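Local coordinates for hypothetical protein (Giardia lamblia, PDB 3I3F) that is of unknown function but belongs to the endoribonuclease L-PSP (YjgF/RidA) family of trimeric proteins, and may act like its imine-hydrolysing members, at the interface of chains A and B. Residues are numbered along the deposited sequence; one frame, centred on the assembly and turned at random. Chains: chain A/B, Hypothetical protein.

The interface of chains A and B. Residues chain A 84, 86, 119, 135; chain B 134-135.
Strands 82-90, 117-123 and 131-139 of chain A meet strand 131-139 of chain B across a subunit boundary of the trimer, and the side-chain amides of A:Asn86 and B:Asn135 pair there nearly in one plane (27° apart), each giving an N-H to the other's carbonyl. B:Asn135 ND2 gives to A:Asn86 OD1 at 2.8 Å, and A:Asn86 ND2 returns a bond to B:Asn135 OD1 at 2.9 Å. Each donor points within its own amide plane but sits somewhat tilted from the carbonyl plane it reaches. A:Asn86 OD1 also accepts from A:Asn135 ND2 at 2.8 Å, a nearly straight bond that arrives well above the carbonyl plane. The A:Asn135 and B:Asn135 amides stand almost perpendicular, both serving the same oxygen. The left-handed backbone of B:Asn135 (phi 54°, psi 38°), with CG opposite its carbonyl carbon, directs the amide across the boundary to A:Asn86. Water 1 joins A:Ser84 OG (2.7 Å) to the backbone O of A:Asn135. Water 2, 2.9 Å from B:Asn135 OD1, also contacts A:Ser84 OG and water 1, so the two waters bridge chain A to the oxygen that accepts from A:Asn86 ND2. Alongside, the CG1 methyl of B:Val134 presses on A:Cys119 CB at 3.4 Å, a snug apolar contact, and the thiol SG lies 3.7 Å from B:Val134 CB. Paired amides, bridging waters and this apolar flank link the two subunits and probably contribute to the trimer typical of this family.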
# COMPACT_ATOMS: atom_id res chain seq x y z
N SER A 84 -8.12 -0.84 -6.96
CA SER A 84 -6.67 -0.66 -6.87
C SER A 84 -5.98 -1.94 -6.41
O SER A 84 -6.57 -2.75 -5.69
CB SER A 84 -6.38 0.48 -5.88
OG SER A 84 -4.99 0.76 -5.80
N ASN A 86 -1.55 -3.49 -5.80
CA ASN A 86 -0.10 -3.28 -5.89
C ASN A 86 0.56 -4.59 -6.28
O ASN A 86 0.13 -5.66 -5.85
CB ASN A 86 0.50 -2.86 -4.55
CG ASN A 86 -0.04 -1.54 -4.01
OD1 ASN A 86 0.27 -1.18 -2.88
ND2 ASN A 86 -0.82 -0.81 -4.81
N CYS A 119 0.34 -0.15 -9.18
CA CYS A 119 1.76 0.16 -9.16
C CYS A 119 2.51 -1.16 -9.14
O CYS A 119 1.94 -2.21 -8.83
CB CYS A 119 2.13 1.04 -7.96
SG CYS A 119 1.92 0.27 -6.34
N ASN A 135 -2.59 -5.28 -1.33
CA ASN A 135 -3.46 -4.11 -1.27
C ASN A 135 -4.55 -4.10 -2.35
O ASN A 135 -4.88 -3.05 -2.90
CB ASN A 135 -2.62 -2.82 -1.33
CG ASN A 135 -1.74 -2.65 -0.11
OD1 ASN A 135 -2.14 -2.97 1.00
ND2 ASN A 135 -0.52 -2.16 -0.32
N VAL B 134 2.61 6.22 -4.94
CA VAL B 134 1.59 5.20 -5.16
C VAL B 134 0.57 5.21 -4.03
O VAL B 134 0.77 5.86 -3.00
CB VAL B 134 2.22 3.80 -5.27
CG1 VAL B 134 3.32 3.80 -6.33
CG2 VAL B 134 2.77 3.34 -3.93
N ASN B 135 -0.52 4.49 -4.23
CA ASN B 135 -1.59 4.37 -3.25
C ASN B 135 -2.13 5.72 -2.76
O ASN B 135 -2.45 5.88 -1.58
CB ASN B 135 -1.13 3.50 -2.06
CG ASN B 135 -0.92 2.05 -2.46
OD1 ASN B 135 -1.66 1.50 -3.27
ND2 ASN B 135 0.10 1.43 -1.89
O HOH W 1 -4.16 -0.58 -3.64
O HOH W 2 -4.47 2.37 -3.06